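PDB 4IND: C381 turret protein from Sulfolobus turreted icosahedral virus, which builds the turrets of this archaeal icosahedral virus, assembling in five copies from chains that each fold as three jelly rolls. Local coordinates for the interface of chains A and B. Numbering follows the deposited sequence. Chains: chain A/B, C381 turret protein.

Contact 1: the interface of chains A and B. Residues chain A 264-266, 269, 374; chain B 231, 347-348.
B:Arg347, the most buried residue of this patch, lays its guanidinium across A:Val266 and between two acidic side chains of chain A. A bend at chi3 (-49°) helps to turn the guanidinium toward chain A, where its two terminal nitrogens face different acids. B:Arg347 NH2 gives a salt-bridged hydrogen bond to A:Glu264 OE2 at 2.7 Å, reaching that oxygen from well above the carboxylate plane. B:Arg347 NH1 faces A:Glu374 OE1 at 3.5 Å, a longer salt bridge. One guanidinium face rests on the methyl A:Val266 CG2, 3.7 Å from B:Arg347 CZ, so the flat guanidinium has an apolar floor as well as acidic neighbours. The next residue, B:Glu348, takes the backbone amide at the start of strand 266-278: A:Val266 N donates to B:Glu348 OE2 at 2.8 Å in a nearly straight bond, 165° at the hydrogen. B:Lys231 NZ lies 4.0 Å from the same B:Glu348 OE2 and would help to balance its charge; a water joins this amine to A:Glu264 O. Two more waters tie the backbone of B:Arg347 to A:Thr269 OG1, and one of them also meets A:Glu374 OE1. The site fastens B:Arg347 and B:Glu348 to residues 264-266 and strands 266-278 and 365-377 of the neighbouring chain, helping to hold adjacent turret subunits together.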
loop_
_atom_site.group_PDB
_atom_site.type_symbol
_atom_site.label_atom_id
_atom_site.label_comp_id
_atom_site.label_asym_id
_atom_site.label_seq_id
_atom_site.Cartn_x
_atom_site.Cartn_y
_atom_site.Cartn_z
ATOM N N GLU A 264 -0.955 -13.900 3.272
ATOM C CA GLU A 264 -0.904 -15.274 2.801
ATOM C C GLU A 264 -0.651 -16.241 3.954
ATOM O O GLU A 264 0.219 -16.020 4.794
ATOM C CB GLU A 264 0.169 -15.466 1.728
ATOM C CG GLU A 264 0.144 -16.880 1.169
ATOM C CD GLU A 264 1.212 -17.129 0.120
ATOM O OE1 GLU A 264 1.018 -18.050 -0.698
ATOM O OE2 GLU A 264 2.240 -16.415 0.120
ATOM N N LEU A 265 -1.443 -17.302 3.996
ATOM C CA LEU A 265 -1.303 -18.318 5.018
ATOM C C LEU A 265 -1.023 -19.670 4.377
ATOM O O LEU A 265 -1.906 -20.296 3.794
ATOM C CB LEU A 265 -2.580 -18.378 5.866
ATOM C CG LEU A 265 -2.680 -19.551 6.859
ATOM C CD1 LEU A 265 -1.442 -19.670 7.731
ATOM C CD2 LEU A 265 -3.938 -19.409 7.724
ATOM N N VAL A 266 0.217 -20.124 4.473
ATOM C CA VAL A 266 0.538 -21.475 4.041
ATOM C C VAL A 266 0.169 -22.423 5.170
ATOM O O VAL A 266 0.849 -22.477 6.198
ATOM C CB VAL A 266 2.018 -21.605 3.694
ATOM C CG1 VAL A 266 2.347 -23.045 3.285
ATOM C CG2 VAL A 266 2.378 -20.636 2.571
ATOM N N THR A 269 2.809 -27.752 3.904
ATOM C CA THR A 269 3.514 -28.068 2.674
ATOM C C THR A 269 3.828 -29.540 2.801
ATOM O O THR A 269 4.222 -29.985 3.869
ATOM C CB THR A 269 4.798 -27.244 2.544
ATOM O OG1 THR A 269 4.488 -25.841 2.657
ATOM C CG2 THR A 269 5.491 -27.517 1.202
ATOM N N GLU A 374 1.854 -27.005 -1.710
ATOM C CA GLU A 374 1.457 -26.246 -0.548
ATOM C C GLU A 374 -0.059 -26.191 -0.528
ATOM O O GLU A 374 -0.700 -26.115 -1.579
ATOM C CB GLU A 374 1.994 -24.808 -0.629
ATOM C CG GLU A 374 3.504 -24.671 -0.752
ATOM C CD GLU A 374 3.947 -23.209 -0.912
ATOM O OE1 GLU A 374 5.120 -22.895 -0.623
ATOM O OE2 GLU A 374 3.120 -22.370 -1.334
ATOM N N LYS B 231 4.264 -12.721 14.113
ATOM C CA LYS B 231 3.650 -12.655 12.797
ATOM C C LYS B 231 2.130 -12.824 12.908
ATOM O O LYS B 231 1.622 -13.928 13.140
ATOM C CB LYS B 231 4.226 -13.696 11.851
ATOM C CG LYS B 231 3.572 -13.604 10.480
ATOM C CD LYS B 231 4.141 -14.589 9.488
ATOM C CE LYS B 231 3.508 -14.319 8.125
ATOM N NZ LYS B 231 3.962 -15.269 7.097
ATOM N N ARG B 347 7.936 -22.932 3.758
ATOM C CA ARG B 347 7.685 -21.725 4.539
ATOM C C ARG B 347 6.746 -21.978 5.708
ATOM O O ARG B 347 6.061 -23.002 5.766
ATOM C CB ARG B 347 7.082 -20.629 3.651
ATOM C CG ARG B 347 7.430 -20.777 2.205
ATOM C CD ARG B 347 7.478 -19.437 1.508
ATOM N NE ARG B 347 6.304 -18.614 1.773
ATOM C CZ ARG B 347 5.174 -18.654 1.068
ATOM N NH1 ARG B 347 5.038 -19.501 0.055
ATOM N NH2 ARG B 347 4.171 -17.843 1.382
ATOM N N GLU B 348 6.715 -21.023 6.629
ATOM C CA GLU B 348 5.753 -21.017 7.731
ATOM C C GLU B 348 5.771 -22.292 8.559
ATOM O O GLU B 348 4.728 -22.888 8.833
ATOM C CB GLU B 348 4.335 -20.718 7.235
ATOM C CG GLU B 348 4.136 -19.261 6.875
ATOM C CD GLU B 348 2.701 -18.832 6.992
ATOM O OE1 GLU B 348 2.210 -18.762 8.139
ATOM O OE2 GLU B 348 2.066 -18.578 5.940
HETATM O O HOH W 1 4.606 -25.375 5.222
HETATM O O HOH W 2 2.385 -14.468 4.807
HETATM O O HOH W 3 5.865 -23.735 1.855
#

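Contact 2: the interface of chains A and B. Residues chain A 51-55; chain B 8-10, 37.
The ring of B:Phe10 packs one face against the backbone of A:Lys54, whose CA stands over that face, 3.9 Å from the ring centroid and displaced toward the CE2 rim. A:Lys54 CB continues the contact at 3.5 Å from B:Phe10 CZ. On the opposite face B:Val37 CG2 sits over the ring centre, so the phenyl is clamped between the neighbouring strand and its own chain. Its CG lies between the backbone N and the carbonyl carbon (chi1 65°), which places the ring over A:Lys54 of the partner strand. On the other side of the paired strands, the tip of A:Ile55, CD1, touches B:Ser9 CB at 3.7 Å, and A:Thr53 CB packs beside B:Ser9 CA.

Between these two layers runs a ladder of backbone hydrogen bonds between strand 52-60 of chain A and strand 9-11 of chain B, paired in parallel. A:Thr53 N donates to B:Gln8 O at 2.7 Å, and the ladder continues with B:Phe10 N to A:Thr53 O and A:Ile55 N to B:Phe10 O. At one end a side chain extends the ladder: A:Asn52 OD1 accepts from B:Gln8 N at 2.9 Å, with the amide tilted 22° from the carbonyl plane, while B:Val37 CG1 packs against the A:Asn52 amide group. The site adds the N-terminal strand of one subunit to a sheet of the next, a sheet augmentation that links neighbouring turret chains.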
loop_
_atom_site.group_PDB
_atom_site.type_symbol
_atom_site.label_atom_id
_atom_site.label_comp_id
_atom_site.label_asym_id
_atom_site.label_seq_id
_atom_site.Cartn_x
_atom_site.Cartn_y
_atom_site.Cartn_z
ATOM N N GLY A 51 -19.817 -0.014 38.359
ATOM C CA GLY A 51 -20.404 0.420 39.616
ATOM C C GLY A 51 -20.906 1.854 39.625
ATOM O O GLY A 51 -21.553 2.277 40.587
ATOM N N ASN A 52 -20.612 2.602 38.569
ATOM C CA ASN A 52 -21.076 3.990 38.471
ATOM C C ASN A 52 -22.334 4.063 37.630
ATOM O O ASN A 52 -22.537 3.231 36.749
ATOM C CB ASN A 52 -19.970 4.869 37.874
ATOM C CG ASN A 52 -18.731 4.880 38.737
ATOM O OD1 ASN A 52 -18.695 5.534 39.778
ATOM N ND2 ASN A 52 -17.715 4.136 38.323
ATOM N N THR A 53 -23.189 5.042 37.909
ATOM C CA THR A 53 -24.435 5.165 37.163
ATOM C C THR A 53 -24.363 6.265 36.109
ATOM O O THR A 53 -24.328 7.456 36.425
ATOM C CB THR A 53 -25.609 5.426 38.095
ATOM O OG1 THR A 53 -25.696 4.366 39.051
ATOM C CG2 THR A 53 -26.895 5.488 37.316
ATOM N N LYS A 54 -24.337 5.847 34.848
ATOM C CA LYS A 54 -24.376 6.793 33.738
ATOM C C LYS A 54 -25.825 7.234 33.553
ATOM O O LYS A 54 -26.727 6.404 33.502
ATOM C CB LYS A 54 -23.860 6.130 32.460
ATOM C CG LYS A 54 -23.998 6.988 31.199
ATOM C CD LYS A 54 -23.267 6.353 30.000
ATOM C CE LYS A 54 -23.787 6.920 28.693
ATOM N NZ LYS A 54 -22.865 6.671 27.536
ATOM N N ILE A 55 -26.050 8.539 33.466
ATOM C CA ILE A 55 -27.399 9.051 33.298
ATOM C C ILE A 55 -27.464 9.897 32.020
ATOM O O ILE A 55 -26.690 10.846 31.863
ATOM C CB ILE A 55 -27.813 9.902 34.497
ATOM C CG1 ILE A 55 -27.702 9.087 35.784
ATOM C CG2 ILE A 55 -29.234 10.413 34.328
ATOM C CD1 ILE A 55 -28.077 9.880 37.042
ATOM N N GLN B 8 -20.748 6.282 41.698
ATOM C CA GLN B 8 -21.422 7.569 41.621
ATOM C C GLN B 8 -22.226 7.608 40.341
ATOM O O GLN B 8 -21.941 6.854 39.401
ATOM C CB GLN B 8 -20.396 8.705 41.564
ATOM C CG GLN B 8 -19.487 8.819 42.754
ATOM C CD GLN B 8 -18.473 9.925 42.579
ATOM O OE1 GLN B 8 -18.789 11.102 42.746
ATOM N NE2 GLN B 8 -17.250 9.556 42.231
ATOM N N SER B 9 -23.219 8.490 40.300
ATOM C CA SER B 9 -23.941 8.753 39.075
ATOM C C SER B 9 -23.205 9.879 38.337
ATOM O O SER B 9 -22.512 10.692 38.962
ATOM C CB SER B 9 -25.385 9.137 39.399
ATOM O OG SER B 9 -25.429 10.379 40.055
ATOM N N PHE B 10 -23.311 9.893 37.012
ATOM C CA PHE B 10 -22.747 10.975 36.224
ATOM C C PHE B 10 -23.591 11.226 34.993
ATOM O O PHE B 10 -24.126 10.282 34.407
ATOM C CB PHE B 10 -21.276 10.693 35.843
ATOM C CG PHE B 10 -21.075 9.509 34.927
ATOM C CD1 PHE B 10 -20.713 9.697 33.591
ATOM C CD2 PHE B 10 -21.199 8.211 35.402
ATOM C CE1 PHE B 10 -20.504 8.611 32.751
ATOM C CE2 PHE B 10 -20.987 7.114 34.566
ATOM C CZ PHE B 10 -20.633 7.310 33.243
ATOM N N VAL B 37 -16.460 11.187 35.735
ATOM C CA VAL B 37 -17.283 10.780 36.870
ATOM C C VAL B 37 -16.719 11.426 38.130
ATOM O O VAL B 37 -15.533 11.271 38.440
ATOM C CB VAL B 37 -17.276 9.251 37.041
ATOM C CG1 VAL B 37 -18.205 8.820 38.179
ATOM C CG2 VAL B 37 -17.671 8.567 35.733
#

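Contact 3: the interface of chains A and B. Residues chain A 19, 83, 85, 117, 119, 142, 144; chain B 74-77, 124.
A:Arg83 and B:Glu74 carry most of the buried surface here. Among the hydrogen bonds, the guanidinium of A:Arg83 meets the backbone carbonyl of B:Leu75 end-on: A:Arg83 NH1 and NH2 each donate to B:Leu75 O at 2.8 Å, and the oxygen lies in the guanidinium plane. A bend at chi3 (-66°) turns the group toward this carbonyl. B:Glu74 N gives a nearly straight bond (173° at the hydrogen) to A:Glu142 OE2 at 2.7 Å, on the syn side of the carboxylate. A:Tyr19 OH donates to A:Glu142 OE2 from the opposite face, at 2.5 Å, and so helps to position it. Charge pairing adds A:Arg83 NH1 with B:Glu74 OE2 at 3.3 Å and A:Lys85 NZ with B:Glu74 OE1 at 3.6 Å. A:Lys85 NZ also binds A:Glu117 OE2, but A:Glu117 is poorly ordered and its close approach to B:Glu74 is doubtful. Packing completes the grip: the A:Arg83 guanidinium lies between B:Glu74 CB over one face and B:Glu77 CG over the other, the latter 3.7 Å from A:Arg83 CZ, while A:Ser144 CB touches B:Glu74 CB. The B:Glu74 to B:Glu77 loop, just before strand 78-88 of chain B, lies against strands 78-88, 114-124 and 138-147 of chain A, within the first-domain region.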
loop_
_atom_site.group_PDB
_atom_site.type_symbol
_atom_site.label_atom_id
_atom_site.label_comp_id
_atom_site.label_asym_id
_atom_site.label_seq_id
_atom_site.Cartn_x
_atom_site.Cartn_y
_atom_site.Cartn_z
ATOM N N TYR A 19 -22.815 9.461 12.499
ATOM C CA TYR A 19 -22.831 9.202 13.918
ATOM C C TYR A 19 -23.850 10.108 14.602
ATOM O O TYR A 19 -23.900 11.310 14.317
ATOM C CB TYR A 19 -21.460 9.430 14.535
ATOM C CG TYR A 19 -21.540 9.253 16.035
ATOM C CD1 TYR A 19 -21.544 7.983 16.599
ATOM C CD2 TYR A 19 -21.623 10.344 16.884
ATOM C CE1 TYR A 19 -21.623 7.807 17.981
ATOM C CE2 TYR A 19 -21.708 10.179 18.264
ATOM C CZ TYR A 19 -21.703 8.910 18.806
ATOM O OH TYR A 19 -21.810 8.735 20.176
ATOM N N ARG A 83 -23.497 0.160 14.604
ATOM C CA ARG A 83 -23.666 -0.098 16.027
ATOM C C ARG A 83 -24.784 0.793 16.549
ATOM O O ARG A 83 -24.771 2.012 16.354
ATOM C CB ARG A 83 -22.359 0.129 16.786
ATOM C CG ARG A 83 -21.289 -0.966 16.521
ATOM C CD ARG A 83 -19.935 -0.539 17.026
ATOM N NE ARG A 83 -19.432 0.606 16.277
ATOM C CZ ARG A 83 -18.511 1.452 16.725
ATOM N NH1 ARG A 83 -17.981 1.286 17.929
ATOM N NH2 ARG A 83 -18.128 2.465 15.965
ATOM N N LYS A 85 -26.438 1.724 20.147
ATOM C CA LYS A 85 -26.417 1.546 21.600
ATOM C C LYS A 85 -27.828 1.721 22.105
ATOM O O LYS A 85 -28.451 2.775 21.906
ATOM C CB LYS A 85 -25.502 2.557 22.308
ATOM C CG LYS A 85 -25.389 2.256 23.813
ATOM C CD LYS A 85 -24.555 3.307 24.586
ATOM C CE LYS A 85 -23.079 3.210 24.244
ATOM N NZ LYS A 85 -22.502 1.911 24.652
ATOM N N GLU A 117 -25.611 -3.572 22.819
ATOM C CA GLU A 117 -25.061 -3.088 21.550
ATOM C C GLU A 117 -25.649 -3.918 20.426
ATOM O O GLU A 117 -25.379 -5.112 20.307
ATOM C CB GLU A 117 -23.538 -3.255 21.525
ATOM C CG GLU A 117 -22.831 -2.613 22.693
ATOM C CD GLU A 117 -22.667 -1.140 22.479
ATOM O OE1 GLU A 117 -22.367 -0.773 21.329
ATOM O OE2 GLU A 117 -22.847 -0.359 23.436
ATOM N N TYR A 119 -25.391 -4.879 16.779
ATOM C CA TYR A 119 -24.468 -4.786 15.648
ATOM C C TYR A 119 -25.229 -5.121 14.389
ATOM O O TYR A 119 -26.059 -6.034 14.382
ATOM C CB TYR A 119 -23.301 -5.784 15.798
ATOM C CG TYR A 119 -22.463 -5.544 17.020
ATOM C CD1 TYR A 119 -21.254 -4.855 16.946
ATOM C CD2 TYR A 119 -22.880 -6.001 18.252
ATOM C CE1 TYR A 119 -20.482 -4.635 18.089
ATOM C CE2 TYR A 119 -22.122 -5.791 19.379
ATOM C CZ TYR A 119 -20.933 -5.101 19.298
ATOM O OH TYR A 119 -20.207 -4.903 20.464
ATOM N N GLU A 142 -27.277 5.827 20.884
ATOM C CA GLU A 142 -26.310 6.213 19.844
ATOM C C GLU A 142 -26.562 5.391 18.603
ATOM O O GLU A 142 -27.037 4.278 18.684
ATOM C CB GLU A 142 -24.859 6.006 20.290
ATOM C CG GLU A 142 -24.399 6.834 21.482
ATOM C CD GLU A 142 -22.990 6.427 21.972
ATOM O OE1 GLU A 142 -22.856 6.102 23.174
ATOM O OE2 GLU A 142 -22.018 6.464 21.174
ATOM N N SER A 144 -24.355 4.532 15.017
ATOM C CA SER A 144 -23.042 4.675 14.380
ATOM C C SER A 144 -22.968 3.890 13.070
ATOM O O SER A 144 -23.300 2.711 13.011
ATOM C CB SER A 144 -21.924 4.220 15.331
ATOM O OG SER A 144 -20.673 4.078 14.643
ATOM N N GLU B 74 -19.826 4.839 21.222
ATOM C CA GLU B 74 -19.466 4.143 19.989
ATOM C C GLU B 74 -18.340 4.861 19.228
ATOM O O GLU B 74 -18.529 5.300 18.100
ATOM C CB GLU B 74 -20.674 3.976 19.063
ATOM C CG GLU B 74 -21.905 3.369 19.711
ATOM C CD GLU B 74 -21.633 2.004 20.300
ATOM O OE1 GLU B 74 -22.472 1.532 21.092
ATOM O OE2 GLU B 74 -20.590 1.399 19.970
ATOM N N LEU B 75 -17.165 4.963 19.838
ATOM C CA LEU B 75 -15.993 5.456 19.104
ATOM C C LEU B 75 -15.758 4.622 17.849
ATOM O O LEU B 75 -16.200 3.467 17.757
ATOM C CB LEU B 75 -14.744 5.362 19.973
ATOM C CG LEU B 75 -14.791 6.026 21.338
ATOM C CD1 LEU B 75 -13.430 5.948 21.981
ATOM C CD2 LEU B 75 -15.234 7.454 21.172
ATOM N N GLN B 76 -15.041 5.180 16.876
ATOM C CA GLN B 76 -14.666 4.391 15.717
ATOM C C GLN B 76 -13.894 3.186 16.235
ATOM O O GLN B 76 -13.085 3.321 17.143
ATOM C CB GLN B 76 -13.760 5.208 14.803
ATOM C CG GLN B 76 -13.357 4.491 13.533
ATOM C CD GLN B 76 -12.624 5.411 12.586
ATOM O OE1 GLN B 76 -11.414 5.618 12.713
ATOM N NE2 GLN B 76 -13.355 5.985 11.636
ATOM N N GLU B 77 -14.136 2.014 15.669
ATOM C CA GLU B 77 -13.458 0.822 16.190
ATOM C C GLU B 77 -11.974 0.880 15.866
ATOM O O GLU B 77 -11.571 1.506 14.891
ATOM C CB GLU B 77 -14.093 -0.451 15.622
ATOM C CG GLU B 77 -15.491 -0.700 16.195
ATOM C CD GLU B 77 -15.997 -2.120 15.951
ATOM O OE1 GLU B 77 -15.674 -2.692 14.882
ATOM O OE2 GLU B 77 -16.719 -2.652 16.836
ATOM N N LYS B 124 -11.182 -0.584 21.031
ATOM C CA LYS B 124 -12.617 -0.387 20.807
ATOM C C LYS B 124 -13.120 -1.467 19.853
ATOM O O LYS B 124 -13.054 -1.312 18.638
ATOM C CB LYS B 124 -12.937 1.019 20.237
ATOM C CG LYS B 124 -14.442 1.263 20.109
ATOM C CD LYS B 124 -15.070 1.211 21.503
ATOM C CE LYS B 124 -16.597 1.086 21.479
ATOM N NZ LYS B 124 -17.120 1.012 22.868
#

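Contact 4: the interface of chains A and B. Residues chain A 154, 258, 260-262; chain B 125, 172, 234-235, 237.
A:Arg154 is brought to B:Glu125 by a first torsion that sets CG between the backbone N and the carbonyl carbon (chi1 53°), after which the chain runs extended to NE. The guanidinium then meets the carboxylate side-on, their planes 24° apart. A:Arg154 NE donates to B:Glu125 OE2 at 2.8 Å, almost straight at 175°. A:Arg154 NH2 donates at 2.8 Å to B:Glu125 OE1, which accepts on its syn lone pair. B:Arg172 NH1 gives B:Glu125 OE2 a further hydrogen bond, at 3.1 Å and from above the carboxylate plane, thereby steadying the acceptor from its own chain. The other terminal nitrogen of A:Arg154, NH1, is held within chain A by A:Glu260 OE1 at 2.8 Å, which helps to fix the rotation of the guanidinium. Over one face lies the B:Glu237 carboxylate, stacked nearly parallel, with OE1 3.7 Å from A:Arg154 NE. This acid probably adds to the negative field around the arginine, and a water connects its OE2 to A:Glu261 O. Farther along strand 253-262, A:Ile262 CG2 rests on B:Gly234 CA at 3.7 Å. A second water bridges the chains at the other end of the arginine, lying 3.1 Å from A:Arg154 N and 2.9 Å from B:Glu125 OE2.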
loop_
_atom_site.group_PDB
_atom_site.type_symbol
_atom_site.label_atom_id
_atom_site.label_comp_id
_atom_site.label_asym_id
_atom_site.label_seq_id
_atom_site.Cartn_x
_atom_site.Cartn_y
_atom_site.Cartn_z
ATOM N N ARG A 154 -11.932 -4.654 11.262
ATOM C CA ARG A 154 -12.565 -5.885 10.859
ATOM C C ARG A 154 -13.978 -5.865 11.379
ATOM O O ARG A 154 -14.320 -5.056 12.248
ATOM C CB ARG A 154 -11.839 -7.077 11.495
ATOM C CG ARG A 154 -11.699 -6.942 13.010
ATOM C CD ARG A 154 -11.157 -8.227 13.646
ATOM N NE ARG A 154 -10.888 -8.039 15.076
ATOM C CZ ARG A 154 -10.320 -8.962 15.849
ATOM N NH1 ARG A 154 -9.962 -10.115 15.324
ATOM N NH2 ARG A 154 -10.117 -8.740 17.137
ATOM N N GLU A 258 -16.798 -12.780 12.773
ATOM C CA GLU A 258 -15.569 -12.018 12.656
ATOM C C GLU A 258 -15.125 -12.190 11.207
ATOM O O GLU A 258 -14.977 -13.314 10.709
ATOM C CB GLU A 258 -14.574 -12.585 13.690
ATOM C CG GLU A 258 -13.185 -11.972 13.773
ATOM C CD GLU A 258 -12.361 -12.637 14.890
ATOM O OE1 GLU A 258 -12.807 -12.563 16.059
ATOM O OE2 GLU A 258 -11.295 -13.253 14.598
ATOM N N GLU A 260 -12.127 -10.654 8.653
ATOM C CA GLU A 260 -10.895 -9.881 8.741
ATOM C C GLU A 260 -9.951 -10.243 7.614
ATOM O O GLU A 260 -9.878 -11.410 7.196
ATOM C CB GLU A 260 -10.218 -10.150 10.092
ATOM C CG GLU A 260 -10.000 -11.623 10.332
ATOM C CD GLU A 260 -10.063 -12.015 11.800
ATOM O OE1 GLU A 260 -9.993 -11.129 12.681
ATOM O OE2 GLU A 260 -10.184 -13.224 12.078
ATOM N N GLU A 261 -9.227 -9.250 7.104
ATOM C CA GLU A 261 -8.260 -9.495 6.044
ATOM C C GLU A 261 -7.013 -10.173 6.616
ATOM O O GLU A 261 -6.561 -9.837 7.718
ATOM C CB GLU A 261 -7.875 -8.179 5.360
ATOM C CG GLU A 261 -7.194 -8.369 4.012
ATOM C CD GLU A 261 -6.834 -7.056 3.324
ATOM O OE1 GLU A 261 -7.257 -5.978 3.804
ATOM O OE2 GLU A 261 -6.118 -7.108 2.307
ATOM N N ILE A 262 -6.462 -11.128 5.866
ATOM C CA ILE A 262 -5.226 -11.804 6.267
ATOM C C ILE A 262 -4.147 -11.691 5.189
ATOM O O ILE A 262 -4.442 -11.368 4.032
ATOM C CB ILE A 262 -5.452 -13.301 6.599
ATOM C CG1 ILE A 262 -5.907 -14.064 5.354
ATOM C CG2 ILE A 262 -6.450 -13.449 7.762
ATOM C CD1 ILE A 262 -5.703 -15.591 5.466
ATOM N N GLU B 125 -13.593 -2.567 20.425
ATOM C CA GLU B 125 -14.265 -3.644 19.703
ATOM C C GLU B 125 -15.224 -4.291 20.697
ATOM O O GLU B 125 -15.008 -4.214 21.911
ATOM C CB GLU B 125 -13.259 -4.701 19.227
ATOM C CG GLU B 125 -12.547 -4.370 17.928
ATOM C CD GLU B 125 -11.777 -5.562 17.347
ATOM O OE1 GLU B 125 -11.447 -6.495 18.113
ATOM O OE2 GLU B 125 -11.500 -5.557 16.126
ATOM N N ARG B 172 -5.188 -5.292 20.088
ATOM C CA ARG B 172 -5.553 -5.983 18.854
ATOM C C ARG B 172 -4.569 -5.528 17.804
ATOM O O ARG B 172 -4.337 -4.332 17.676
ATOM C CB ARG B 172 -6.956 -5.576 18.394
ATOM C CG ARG B 172 -7.334 -6.194 17.034
ATOM C CD ARG B 172 -8.313 -5.360 16.231
ATOM N NE ARG B 172 -7.694 -4.174 15.638
ATOM C CZ ARG B 172 -8.373 -3.290 14.902
ATOM N NH1 ARG B 172 -9.669 -3.463 14.684
ATOM N NH2 ARG B 172 -7.765 -2.230 14.385
ATOM N N GLY B 234 -3.540 -12.614 10.680
ATOM C CA GLY B 234 -4.758 -11.827 10.644
ATOM C C GLY B 234 -5.978 -12.564 11.150
ATOM O O GLY B 234 -7.002 -11.935 11.397
ATOM N N ASP B 235 -5.896 -13.885 11.277
ATOM C CA ASP B 235 -7.036 -14.626 11.800
ATOM C C ASP B 235 -7.062 -14.676 13.333
ATOM O O ASP B 235 -8.081 -15.036 13.917
ATOM C CB ASP B 235 -7.185 -16.029 11.166
ATOM C CG ASP B 235 -5.877 -16.852 11.182
ATOM O OD1 ASP B 235 -4.789 -16.312 11.463
ATOM O OD2 ASP B 235 -5.948 -18.044 10.863
ATOM N N GLU B 237 -5.997 -11.845 16.158
ATOM C CA GLU B 237 -5.472 -10.491 16.258
ATOM C C GLU B 237 -5.298 -10.019 17.686
ATOM O O GLU B 237 -4.565 -9.077 17.945
ATOM C CB GLU B 237 -6.397 -9.519 15.448
ATOM C CG GLU B 237 -6.505 -9.936 13.981
ATOM C CD GLU B 237 -7.200 -8.903 13.089
ATOM O OE1 GLU B 237 -7.530 -7.797 13.578
ATOM O OE2 GLU B 237 -7.448 -9.224 11.901
HETATM O O HOH W 4 -6.093 -7.697 9.358
HETATM O O HOH W 5 -12.043 -3.495 14.183
#

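The four contacts follow the length of one seam between neighbouring chains, the C-alpha centres of contacts 1 and 2 standing about 49 Å apart at its ends. Contacts 3 and 4 lie between, about 18 Å from each other; contact 4 is also about 18 Å from contact 1, and contact 3 about 20 Å from contact 2. Neighbouring B:Lys124 and B:Glu125 join contact 3 to contact 4, while A:Ile262 and A:Glu264 carry chain A from contact 4 into contact 1. Repeated round five copies, this seam would let all three domain regions share in closing the turret ring.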